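Local coordinates for protein INRS (Synechocystis sp. pcc 6803, PDB 5FMN) that senses nickel ions as a CsoR-family transcriptional regulator, binding Ni(II) and probably repressing its target genes by binding their control regions, at the interface of chains A and B and the interface of chains A and C. Residues are numbered along the deposited sequence; one frame, centred on the assembly and turned at random. Chains: chain A/B/C, INRS.

Contact 1: the interface of chains A and B. Residues chain A 33, 36-37, 40-41, 44; chain B 33, 36-37, 40-41, 44.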
loop_
_atom_site.group_PDB
_atom_site.type_symbol
_atom_site.label_atom_id
_atom_site.label_comp_id
_atom_site.label_asym_id
_atom_site.label_seq_id
_atom_site.Cartn_x
_atom_site.Cartn_y
_atom_site.Cartn_z
ATOM N N LEU A 33 1.785 -10.266 18.450
ATOM C CA LEU A 33 2.999 -9.488 18.442
ATOM C C LEU A 33 4.247 -10.290 18.822
ATOM O O LEU A 33 5.273 -10.123 18.213
ATOM C CB LEU A 33 2.859 -8.307 19.378
ATOM C CG LEU A 33 1.929 -7.195 18.907
ATOM C CD1 LEU A 33 1.511 -6.304 20.068
ATOM C CD2 LEU A 33 2.625 -6.389 17.827
ATOM N N ILE A 36 5.024 -12.201 15.585
ATOM C CA ILE A 36 5.702 -11.316 14.654
ATOM C C ILE A 36 7.198 -11.164 15.020
ATOM O O ILE A 36 8.053 -11.149 14.150
ATOM C CB ILE A 36 4.997 -9.943 14.620
ATOM C CG1 ILE A 36 3.673 -10.056 13.864
ATOM C CG2 ILE A 36 5.880 -8.866 13.998
ATOM C CD1 ILE A 36 2.807 -8.815 14.039
ATOM N N GLU A 37 7.481 -11.011 16.305
ATOM C CA GLU A 37 8.850 -10.920 16.842
ATOM C C GLU A 37 9.673 -12.163 16.509
ATOM O O GLU A 37 10.788 -12.072 15.965
ATOM C CB GLU A 37 8.732 -10.749 18.362
ATOM C CG GLU A 37 9.818 -9.981 19.079
ATOM C CD GLU A 37 9.745 -10.182 20.585
ATOM O OE1 GLU A 37 8.621 -10.238 21.138
ATOM O OE2 GLU A 37 10.815 -10.280 21.218
ATOM N N ILE A 40 10.466 -12.176 12.791
ATOM C CA ILE A 40 11.572 -11.297 12.433
ATOM C C ILE A 40 12.903 -11.927 12.785
ATOM O O ILE A 40 13.833 -11.785 12.019
ATOM C CB ILE A 40 11.440 -9.901 13.077
ATOM C CG1 ILE A 40 10.696 -8.999 12.119
ATOM C CG2 ILE A 40 12.796 -9.250 13.340
ATOM C CD1 ILE A 40 9.817 -8.044 12.864
ATOM N N ARG A 41 12.972 -12.651 13.905
ATOM C CA ARG A 41 14.172 -13.456 14.197
ATOM C C ARG A 41 14.439 -14.441 13.044
ATOM O O ARG A 41 15.590 -14.663 12.672
ATOM C CB ARG A 41 14.138 -14.227 15.532
ATOM C CG ARG A 41 13.873 -13.428 16.803
ATOM C CD ARG A 41 14.079 -14.258 18.076
ATOM N NE ARG A 41 13.007 -15.196 18.371
ATOM C CZ ARG A 41 11.954 -14.970 19.179
ATOM N NH1 ARG A 41 11.781 -13.820 19.848
ATOM N NH2 ARG A 41 11.058 -15.938 19.329
ATOM N N LYS A 44 16.128 -12.883 10.262
ATOM C CA LYS A 44 17.525 -12.615 10.629
ATOM C C LYS A 44 18.410 -13.840 10.409
ATOM O O LYS A 44 19.474 -13.744 9.790
ATOM C CB LYS A 44 17.628 -12.141 12.086
ATOM C CG LYS A 44 19.052 -11.981 12.622
ATOM C CD LYS A 44 19.054 -11.336 13.988
ATOM C CE LYS A 44 18.128 -12.052 14.950
ATOM N NZ LYS A 44 18.396 -13.491 14.835
ATOM N N LEU B 33 17.635 -5.456 11.573
ATOM C CA LEU B 33 16.611 -6.419 11.962
ATOM C C LEU B 33 16.479 -6.591 13.475
ATOM O O LEU B 33 15.386 -6.850 13.969
ATOM C CB LEU B 33 16.880 -7.771 11.285
ATOM C CG LEU B 33 16.641 -7.777 9.767
ATOM C CD1 LEU B 33 17.325 -8.963 9.114
ATOM C CD2 LEU B 33 15.146 -7.809 9.488
ATOM N N ILE B 36 14.450 -3.723 14.665
ATOM C CA ILE B 36 13.020 -3.935 14.364
ATOM C C ILE B 36 12.354 -4.892 15.355
ATOM O O ILE B 36 11.249 -4.629 15.845
ATOM C CB ILE B 36 12.894 -4.480 12.949
ATOM C CG1 ILE B 36 13.157 -3.354 11.973
ATOM C CG2 ILE B 36 11.556 -5.133 12.730
ATOM C CD1 ILE B 36 13.354 -3.846 10.551
ATOM N N GLU B 37 13.076 -5.951 15.708
ATOM C CA GLU B 37 12.690 -6.859 16.795
ATOM C C GLU B 37 12.446 -6.144 18.137
ATOM O O GLU B 37 11.423 -6.359 18.799
ATOM C CB GLU B 37 13.800 -7.912 16.979
ATOM C CG GLU B 37 13.330 -9.200 17.608
ATOM C CD GLU B 37 14.474 -10.012 18.162
ATOM O OE1 GLU B 37 15.529 -10.078 17.484
ATOM O OE2 GLU B 37 14.298 -10.587 19.269
ATOM N N ILE B 40 9.310 -4.065 17.942
ATOM C CA ILE B 40 8.090 -4.861 18.111
ATOM C C ILE B 40 7.842 -5.247 19.551
ATOM O O ILE B 40 6.701 -5.250 20.009
ATOM C CB ILE B 40 8.106 -6.115 17.232
ATOM C CG1 ILE B 40 7.492 -5.761 15.909
ATOM C CG2 ILE B 40 7.289 -7.252 17.812
ATOM C CD1 ILE B 40 8.170 -6.496 14.793
ATOM N N ARG B 41 8.903 -5.574 20.267
ATOM C CA ARG B 41 8.792 -5.856 21.693
ATOM C C ARG B 41 8.290 -4.600 22.454
ATOM O O ARG B 41 7.405 -4.688 23.324
ATOM C CB ARG B 41 10.167 -6.339 22.157
ATOM C CG ARG B 41 10.146 -7.277 23.312
ATOM C CD ARG B 41 11.552 -7.722 23.621
ATOM N NE ARG B 41 11.565 -8.471 24.866
ATOM C CZ ARG B 41 11.259 -9.755 24.977
ATOM N NH1 ARG B 41 10.938 -10.475 23.898
ATOM N NH2 ARG B 41 11.317 -10.334 26.173
ATOM N N LYS B 44 4.619 -4.288 22.162
ATOM C CA LYS B 44 3.972 -5.287 23.027
ATOM C C LYS B 44 3.821 -4.761 24.453
ATOM O O LYS B 44 2.734 -4.808 25.028
ATOM C CB LYS B 44 4.731 -6.607 22.994
ATOM C CG LYS B 44 4.177 -7.646 23.943
ATOM C CD LYS B 44 4.647 -9.060 23.602
ATOM C CE LYS B 44 6.129 -9.103 23.265
ATOM N NZ LYS B 44 6.774 -10.357 23.700
#

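Contact 2: the interface of chains A and B. Residues chain A 29-30, 33, 74; chain B 43-44, 47-48, 56, 60.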
loop_
_atom_site.group_PDB
_atom_site.type_symbol
_atom_site.label_atom_id
_atom_site.label_comp_id
_atom_site.label_asym_id
_atom_site.label_seq_id
_atom_site.Cartn_x
_atom_site.Cartn_y
_atom_site.Cartn_z
ATOM N N LEU A 29 -3.751 -10.006 21.181
ATOM C CA LEU A 29 -2.840 -9.078 20.510
ATOM C C LEU A 29 -1.385 -9.234 20.904
ATOM O O LEU A 29 -0.505 -9.121 20.067
ATOM C CB LEU A 29 -3.210 -7.638 20.787
ATOM C CG LEU A 29 -4.092 -7.177 19.626
ATOM C CD1 LEU A 29 -5.544 -7.615 19.801
ATOM C CD2 LEU A 29 -3.978 -5.679 19.443
ATOM N N VAL A 30 -1.143 -9.419 22.191
ATOM C CA VAL A 30 0.199 -9.673 22.682
ATOM C C VAL A 30 0.780 -10.896 21.983
ATOM O O VAL A 30 1.938 -10.887 21.542
ATOM C CB VAL A 30 0.211 -9.837 24.233
ATOM C CG1 VAL A 30 1.517 -10.473 24.724
ATOM C CG2 VAL A 30 -0.034 -8.482 24.889
ATOM N N LEU A 33 1.785 -10.266 18.450
ATOM C CA LEU A 33 2.999 -9.488 18.442
ATOM C C LEU A 33 4.247 -10.290 18.822
ATOM O O LEU A 33 5.273 -10.123 18.213
ATOM C CB LEU A 33 2.859 -8.307 19.378
ATOM C CG LEU A 33 1.929 -7.195 18.907
ATOM C CD1 LEU A 33 1.511 -6.304 20.068
ATOM C CD2 LEU A 33 2.625 -6.389 17.827
ATOM N N ILE A 74 -6.260 -3.314 15.879
ATOM C CA ILE A 74 -6.198 -2.221 16.834
ATOM C C ILE A 74 -7.180 -1.115 16.434
ATOM O O ILE A 74 -7.859 -0.541 17.281
ATOM C CB ILE A 74 -4.783 -1.635 16.941
ATOM C CG1 ILE A 74 -3.840 -2.644 17.578
ATOM C CG2 ILE A 74 -4.798 -0.340 17.761
ATOM C CD1 ILE A 74 -2.372 -2.393 17.298
ATOM N N VAL B 43 6.214 -2.246 21.134
ATOM C CA VAL B 43 4.768 -2.220 20.874
ATOM C C VAL B 43 4.010 -3.154 21.824
ATOM O O VAL B 43 2.889 -2.840 22.235
ATOM C CB VAL B 43 4.457 -2.602 19.412
ATOM C CG1 VAL B 43 2.951 -2.674 19.147
ATOM C CG2 VAL B 43 5.092 -1.608 18.452
ATOM N N LYS B 44 4.619 -4.288 22.162
ATOM C CA LYS B 44 3.972 -5.287 23.027
ATOM C C LYS B 44 3.821 -4.761 24.453
ATOM O O LYS B 44 2.734 -4.808 25.028
ATOM C CB LYS B 44 4.731 -6.607 22.994
ATOM C CG LYS B 44 4.177 -7.646 23.943
ATOM C CD LYS B 44 4.647 -9.060 23.602
ATOM C CE LYS B 44 6.129 -9.103 23.265
ATOM N NZ LYS B 44 6.774 -10.357 23.700
ATOM N N VAL B 47 0.957 -2.263 24.666
ATOM C CA VAL B 47 -0.345 -2.891 24.712
ATOM C C VAL B 47 -0.655 -3.393 26.134
ATOM O O VAL B 47 -1.756 -3.172 26.635
ATOM C CB VAL B 47 -0.418 -4.031 23.681
ATOM C CG1 VAL B 47 -1.660 -4.892 23.884
ATOM C CG2 VAL B 47 -0.398 -3.462 22.270
ATOM N N GLN B 48 0.323 -4.032 26.783
ATOM C CA GLN B 48 0.175 -4.518 28.161
ATOM C C GLN B 48 -0.143 -3.383 29.135
ATOM O O GLN B 48 -0.876 -3.577 30.087
ATOM C CB GLN B 48 1.425 -5.284 28.599
ATOM C CG GLN B 48 1.553 -6.634 27.901
ATOM C CD GLN B 48 2.905 -7.306 28.077
ATOM O OE1 GLN B 48 3.952 -6.652 28.083
ATOM N NE2 GLN B 48 2.895 -8.628 28.159
ATOM N N VAL B 56 -0.268 3.543 19.944
ATOM C CA VAL B 56 0.145 2.195 19.570
ATOM C C VAL B 56 0.288 2.104 18.047
ATOM O O VAL B 56 1.317 1.611 17.546
ATOM C CB VAL B 56 -0.821 1.112 20.109
ATOM C CG1 VAL B 56 -0.456 -0.270 19.567
ATOM C CG2 VAL B 56 -0.792 1.077 21.630
ATOM N N VAL B 60 3.473 1.028 15.576
ATOM C CA VAL B 60 3.295 0.023 14.522
ATOM C C VAL B 60 3.675 0.538 13.128
ATOM O O VAL B 60 4.315 -0.183 12.359
ATOM C CB VAL B 60 1.825 -0.473 14.481
ATOM C CG1 VAL B 60 1.587 -1.394 13.300
ATOM C CG2 VAL B 60 1.428 -1.169 15.784
#

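Contact 3: the interface of chains A and B. Residues chain A 53, 56-57, 60-61, 64; chain B 71, 74, 102, 105-106.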
loop_
_atom_site.group_PDB
_atom_site.type_symbol
_atom_site.label_atom_id
_atom_site.label_comp_id
_atom_site.label_asym_id
_atom_site.label_seq_id
_atom_site.Cartn_x
_atom_site.Cartn_y
_atom_site.Cartn_z
ATOM N N CYS A 53 17.588 -14.140 -2.117
ATOM C CA CYS A 53 16.847 -12.919 -1.900
ATOM C C CYS A 53 15.316 -13.099 -1.946
ATOM O O CYS A 53 14.620 -12.596 -1.068
ATOM C CB CYS A 53 17.357 -11.876 -2.927
ATOM S SG CYS A 53 16.518 -10.279 -3.077
ATOM N N VAL A 56 13.996 -14.663 1.237
ATOM C CA VAL A 56 14.045 -13.687 2.324
ATOM C C VAL A 56 12.905 -12.700 2.184
ATOM O O VAL A 56 12.154 -12.493 3.141
ATOM C CB VAL A 56 15.409 -12.955 2.380
ATOM C CG1 VAL A 56 15.393 -11.856 3.426
ATOM C CG2 VAL A 56 16.530 -13.946 2.724
ATOM N N LEU A 57 12.676 -12.211 0.965
ATOM C CA LEU A 57 11.555 -11.272 0.720
ATOM C C LEU A 57 10.161 -11.875 0.907
ATOM O O LEU A 57 9.251 -11.168 1.337
ATOM C CB LEU A 57 11.659 -10.651 -0.664
ATOM C CG LEU A 57 12.881 -9.744 -0.870
ATOM C CD1 LEU A 57 12.951 -9.266 -2.308
ATOM C CD2 LEU A 57 12.860 -8.538 0.070
ATOM N N VAL A 60 9.757 -11.677 4.666
ATOM C CA VAL A 60 9.503 -10.251 4.964
ATOM C C VAL A 60 8.070 -9.833 4.599
ATOM O O VAL A 60 7.462 -9.078 5.346
ATOM C CB VAL A 60 10.490 -9.352 4.163
ATOM C CG1 VAL A 60 10.139 -7.879 4.279
ATOM C CG2 VAL A 60 11.942 -9.579 4.615
ATOM N N ALA A 61 7.537 -10.335 3.472
ATOM C CA ALA A 61 6.145 -10.054 3.049
ATOM C C ALA A 61 5.144 -10.599 4.060
ATOM O O ALA A 61 4.184 -9.922 4.441
ATOM C CB ALA A 61 5.873 -10.658 1.664
ATOM N N ARG A 64 5.225 -8.423 7.050
ATOM C CA ARG A 64 4.481 -7.196 6.775
ATOM C C ARG A 64 2.971 -7.430 6.778
ATOM O O ARG A 64 2.213 -6.676 7.366
ATOM C CB ARG A 64 4.941 -6.590 5.483
ATOM C CG ARG A 64 4.003 -5.537 4.970
ATOM C CD ARG A 64 4.778 -4.606 4.051
ATOM N NE ARG A 64 5.459 -5.400 3.029
ATOM C CZ ARG A 64 6.773 -5.411 2.791
ATOM N NH1 ARG A 64 7.604 -4.603 3.441
ATOM N NH2 ARG A 64 7.255 -6.246 1.876
ATOM N N ALA B 71 13.714 -4.045 3.545
ATOM C CA ALA B 71 13.366 -4.704 2.315
ATOM C C ALA B 71 14.013 -3.979 1.162
ATOM O O ALA B 71 14.620 -4.595 0.291
ATOM C CB ALA B 71 11.852 -4.758 2.148
ATOM N N ILE B 74 17.691 -4.667 0.710
ATOM C CA ILE B 74 17.973 -6.015 0.209
ATOM C C ILE B 74 17.730 -6.088 -1.291
ATOM O O ILE B 74 18.505 -6.703 -2.041
ATOM C CB ILE B 74 17.075 -7.077 0.902
ATOM C CG1 ILE B 74 17.463 -7.212 2.378
ATOM C CG2 ILE B 74 17.208 -8.428 0.205
ATOM C CD1 ILE B 74 16.400 -7.847 3.245
ATOM N N ALA B 102 12.118 -10.796 -7.804
ATOM C CA ALA B 102 12.410 -10.108 -6.574
ATOM C C ALA B 102 11.420 -8.969 -6.353
ATOM O O ALA B 102 10.957 -8.776 -5.236
ATOM C CB ALA B 102 13.831 -9.587 -6.609
ATOM N N ARG B 105 7.917 -10.234 -5.260
ATOM C CA ARG B 105 7.778 -10.608 -3.830
ATOM C C ARG B 105 7.969 -9.401 -2.916
ATOM O O ARG B 105 7.538 -9.412 -1.772
ATOM C CB ARG B 105 8.728 -11.769 -3.422
ATOM C CG ARG B 105 8.687 -13.014 -4.344
ATOM C CD ARG B 105 7.563 -14.028 -4.122
ATOM N NE ARG B 105 6.319 -13.631 -4.785
ATOM C CZ ARG B 105 6.099 -13.673 -6.112
ATOM N NH1 ARG B 105 7.058 -14.050 -6.971
ATOM N NH2 ARG B 105 4.916 -13.278 -6.591
ATOM N N PHE B 106 8.591 -8.353 -3.443
ATOM C CA PHE B 106 8.715 -7.068 -2.746
ATOM C C PHE B 106 7.439 -6.215 -2.760
ATOM O O PHE B 106 7.231 -5.440 -1.844
ATOM C CB PHE B 106 9.859 -6.256 -3.369
ATOM C CG PHE B 106 10.143 -4.968 -2.667
ATOM C CD1 PHE B 106 9.461 -3.804 -3.014
ATOM C CD2 PHE B 106 11.110 -4.904 -1.675
ATOM C CE1 PHE B 106 9.728 -2.606 -2.367
ATOM C CE2 PHE B 106 11.367 -3.712 -1.021
ATOM C CZ PHE B 106 10.677 -2.563 -1.361
HETATM O O HOH W 1 8.506 -8.553 0.662
#

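Contact 4: the interface of chains A and C. Residues chain A 79, 82-84, 86-87; chain C 83, 86-87, 92, 96, 99.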
loop_
_atom_site.group_PDB
_atom_site.type_symbol
_atom_site.label_atom_id
_atom_site.label_comp_id
_atom_site.label_asym_id
_atom_site.label_seq_id
_atom_site.Cartn_x
_atom_site.Cartn_y
_atom_site.Cartn_z
ATOM N N MET A 79 -12.421 1.911 16.792
ATOM C CA MET A 79 -13.677 2.202 16.156
ATOM C C MET A 79 -14.865 1.680 16.949
ATOM O O MET A 79 -15.856 2.395 17.114
ATOM C CB MET A 79 -13.623 1.654 14.742
ATOM C CG MET A 79 -13.003 2.718 13.846
ATOM S SD MET A 79 -12.154 2.347 12.309
ATOM C CE MET A 79 -12.471 3.848 11.390
ATOM N N CYS A 82 -15.499 4.007 19.891
ATOM C CA CYS A 82 -16.075 5.270 19.456
ATOM C C CYS A 82 -17.557 5.122 19.157
ATOM O O CYS A 82 -18.354 5.930 19.598
ATOM C CB CYS A 82 -15.338 5.821 18.227
ATOM S SG CYS A 82 -13.660 6.389 18.560
ATOM N N ILE A 83 -17.931 4.080 18.426
ATOM C CA ILE A 83 -19.341 3.890 18.043
ATOM C C ILE A 83 -20.174 3.474 19.240
ATOM O O ILE A 83 -21.318 3.894 19.375
ATOM C CB ILE A 83 -19.491 2.882 16.865
ATOM C CG1 ILE A 83 -18.991 3.550 15.578
ATOM C CG2 ILE A 83 -20.910 2.395 16.655
ATOM C CD1 ILE A 83 -19.091 2.697 14.331
ATOM N N THR A 84 -19.619 2.598 20.066
ATOM C CA THR A 84 -20.271 2.181 21.313
ATOM C C THR A 84 -20.582 3.399 22.233
ATOM O O THR A 84 -21.690 3.511 22.782
ATOM C CB THR A 84 -19.398 1.122 22.069
ATOM O OG1 THR A 84 -19.273 -0.071 21.271
ATOM C CG2 THR A 84 -19.995 0.759 23.405
ATOM N N ALA A 86 -20.811 6.546 21.313
ATOM C CA ALA A 86 -21.806 7.360 20.610
ATOM C C ALA A 86 -23.237 6.872 20.838
ATOM O O ALA A 86 -24.138 7.679 21.087
ATOM C CB ALA A 86 -21.516 7.383 19.124
ATOM N N ALA A 87 -23.452 5.562 20.746
ATOM C CA ALA A 87 -24.756 4.980 21.076
ATOM C C ALA A 87 -25.158 5.230 22.532
ATOM O O ALA A 87 -26.290 5.619 22.796
ATOM C CB ALA A 87 -24.782 3.492 20.771
ATOM N N ILE C 83 -22.446 5.377 12.323
ATOM C CA ILE C 83 -22.413 5.893 13.689
ATOM C C ILE C 83 -23.673 6.690 14.064
ATOM O O ILE C 83 -24.138 6.623 15.221
ATOM C CB ILE C 83 -21.128 6.698 13.980
ATOM C CG1 ILE C 83 -20.936 6.814 15.499
ATOM C CG2 ILE C 83 -21.199 8.077 13.359
ATOM C CD1 ILE C 83 -19.747 7.652 15.923
ATOM N N ALA C 86 -26.444 4.099 14.737
ATOM C CA ALA C 86 -26.157 3.551 16.064
ATOM C C ALA C 86 -26.654 4.400 17.225
ATOM O O ALA C 86 -27.270 3.880 18.162
ATOM C CB ALA C 86 -24.648 3.308 16.227
ATOM N N ALA C 87 -26.370 5.689 17.189
ATOM C CA ALA C 87 -26.940 6.609 18.175
ATOM C C ALA C 87 -28.467 6.618 18.143
ATOM O O ALA C 87 -29.097 6.572 19.204
ATOM C CB ALA C 87 -26.394 8.004 17.979
ATOM N N ILE C 92 -25.669 -1.597 17.872
ATOM C CA ILE C 92 -24.224 -1.441 17.724
ATOM C C ILE C 92 -23.595 -2.564 16.873
ATOM O O ILE C 92 -22.728 -2.289 16.053
ATOM C CB ILE C 92 -23.546 -1.423 19.117
ATOM C CG1 ILE C 92 -24.097 -0.288 19.985
ATOM C CG2 ILE C 92 -22.033 -1.300 19.002
ATOM C CD1 ILE C 92 -23.840 -0.519 21.456
ATOM N N LEU C 96 -21.418 -1.789 13.570
ATOM C CA LEU C 96 -20.014 -2.206 13.503
ATOM C C LEU C 96 -19.718 -3.102 12.293
ATOM O O LEU C 96 -18.690 -2.963 11.651
ATOM C CB LEU C 96 -19.596 -2.948 14.772
ATOM C CG LEU C 96 -19.312 -2.102 16.006
ATOM C CD1 LEU C 96 -18.685 -3.012 17.056
ATOM C CD2 LEU C 96 -18.430 -0.894 15.708
ATOM N N LEU C 99 -19.634 -1.243 9.087
ATOM C CA LEU C 99 -18.468 -0.419 8.938
ATOM C C LEU C 99 -17.345 -1.312 8.495
ATOM O O LEU C 99 -16.573 -0.923 7.627
ATOM C CB LEU C 99 -18.068 0.251 10.253
ATOM C CG LEU C 99 -17.561 1.677 10.068
ATOM C CD1 LEU C 99 -17.132 2.257 11.405
ATOM C CD2 LEU C 99 -16.413 1.719 9.068
#

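Contact 1: the interface of chains A and B
A:Ile40 and B:Ile40 point at each other tip to tip across the two-fold axis, where helix 23-48 of chain A lies against helix 26-48 of chain B. In each, CG2 stands anti to the backbone N, and the CD1 tip goes on to meet the partner's Ile36 at about a right angle, with A:Ile36 CG2 3.4 Å from B:Ile40 CD1. Beside this apolar centre A:Glu37 and B:Ile40 slide past each other in opposite directions, A:Glu37 CB lying 3.8 Å from B:Ile40 CG2. The A:Glu37 chain, with CG anti to the backbone N (chi1 -150°) and extended beyond it, carries its carboxylate over to the chain B helix. There A:Glu37 OE2 accepts a 2.7 Å bond from B:Arg41 NH1 through its syn lone pair, meeting the guanidinium in its plane, although the two flat groups are turned 76° apart. A:Glu37 OE1 also uses its syn lone pair, for B:Lys44 NZ at 3.2 Å, so both oxygens are held by cationic groups. That would offset the like charge of B:Glu37, whose OE2 is 4.0 Å from A:Glu37 OE2 with the carboxylates nearly coplanar. An alanine in place of A:Glu37 would remove both salt bridges to chain B and would probably leave the two cations less firmly placed. The patch joins two copies of the metal-sensitive, CsoR-type C-terminal part of InrS through an isoleucine core with a charged rim, consistent with a dimer interface.

Contact 2: the interface of chains A and B
In this CsoR-family helical bundle, A:Leu33 and A:Val30 project from helix 23-48 onto the end of helix 26-48 of chain B, burying 57 and 55 Å² of their surface. A:Leu33 has CG anti to the carbonyl carbon (chi1 -72°), and its two methyls straddle one methyl of B:Val43, which crosses it at about a right angle: A:Leu33 CD2 is 4.0 Å from B:Val43 CG1. A:Leu33 CD1 also reaches B:Val47 CG2, at 4.1 Å. One turn earlier, A:Val30 divides its branches between different partners. A:Val30 CG1, anti to the backbone N (chi1 165°), rests against the aliphatic part of B:Lys44, 3.6 Å from B:Lys44 CD, where that chain bends at chi3. A:Val30 CG2 turns instead to B:Gln48 CG, at 3.9 Å, and to B:Val47, which passes alongside in the opposite direction. An alanine at A:Val30 would remove both branches and would probably loosen the hold on the B:Lys44 methylenes and the B:Gln48 chain together. The third anchor, A:Ile74, comes from helix 53-89. Its CG1 is anti to the carbonyl carbon (chi1 -68°), and A:Ile74 CD1 lies 3.7 Å from B:Val56 CG1, the two side chains crossing at about a right angle. B:Val47 buries 37 Å², wedged between A:Val30 and A:Leu33.

Contact 3: the interface of chains A and B
Water 1 is gripped by two backbone carbonyls, one from each chain: A:Leu57 O and B:Arg105 O each lie 2.8 Å from it. The two carbonyl oxygens, 4.0 Å apart, are both acceptors and cannot bond each other; the water between them could offer a hydrogen to each. It ties helix 53-89 of chain A to the end of helix 92-106 of chain B. Around this bridge the contact is mainly apolar. A:Leu57 buries 66 Å²; its CG is anti to the carbonyl carbon (chi1 -65°), and A:Leu57 CD1 comes 3.6 Å from the backbone B:Ala102 O, while its CB lies near B:Arg105 CB. A:Ala61 sets its methyl against the carbonyl of B:Arg105, one turn further along. B:Ile74, burying 54 Å², splits its branches between two residues of the facing helix. B:Ile74 CD1 lies 4.1 Å from A:Val56 CG1, crossing at about a right angle as the twin of the pair in contact 2, while CG2 goes to A:Cys53. A:Val60 CG1 continues the row against the B:Ala71 methyl. The A:Arg64 chain, bent at chi3, brings NH2 towards the carbonyl of the poorly ordered B:Phe106, without bonding. A:Cys53, at the start of helix 53-89, is the conserved cysteine that serves as a metal ligand in CsoR-family sensors, although the structure alone does not show the nickel-bound state here. Its thiol, anti to the backbone N (chi1 173°), sets A:Cys53 SG 3.8 Å from B:Ile74 CG2.

Contact 4: the interface of chains A and C
A:Ile83, with 61 Å² buried, packs against residues of helices 53-89 and 92-106 of chain C. Its CG1 is anti to the carbonyl carbon (chi1 -72°) and the chain runs on extended, so that A:Ile83 CD1 comes obliquely to 3.5 Å from C:Leu99 CD1. A:Ile83 CD1 also lies 3.9 Å from C:Leu96 CD2, as the two side chains slide past each other in opposite directions. The other branch, A:Ile83 CG2, rests 3.9 Å from C:Ala86 CB. The symmetry is not exact at the side chains: C:Ile83 has CG1 anti to the backbone N (chi1 -162°), leaving CG2 in the crowded position. The two isoleucines cross obliquely, CG1 of A:Ile83 3.8 Å from CG1 of C:Ile83, and the C:Ile83 CD1 tip lies 3.7 Å from A:Ala86 CB. C:Ile92, burying 47 Å², also divides its branches. C:Ile92 CG1 meets A:Ala87 CB at 3.9 Å, while CG2 crosses A:Thr84 at about a right angle near OG1. Small residues let the backbones approach, with A:Ala87 CA 4.0 Å from C:Ala87 CA. This apolar helix-end contact connects chains A and C in the four-chain assembly, and is likely to join dimers into the tetramer typical of CsoR-type repressors.

Contacts 1, 2 and 3 belong to one two-fold A–B interface. The C-alpha centres of contacts 1 and 2 are about 12 Å apart, and both use A:Leu33 and B:Lys44; contact 3 lies about 16 Å from contact 1 and 24 Å from contact 2. Contact 4 faces chain C, about 23 Å from contact 2, 34 Å from contact 1 and 38 Å from contact 3. Helix 53-89 of chain A contributes to contacts 2, 3 and 4, so it spans both interfaces. Sharing one helix offers a possible structural connection between the two interfaces; the structure alone does not show any movement.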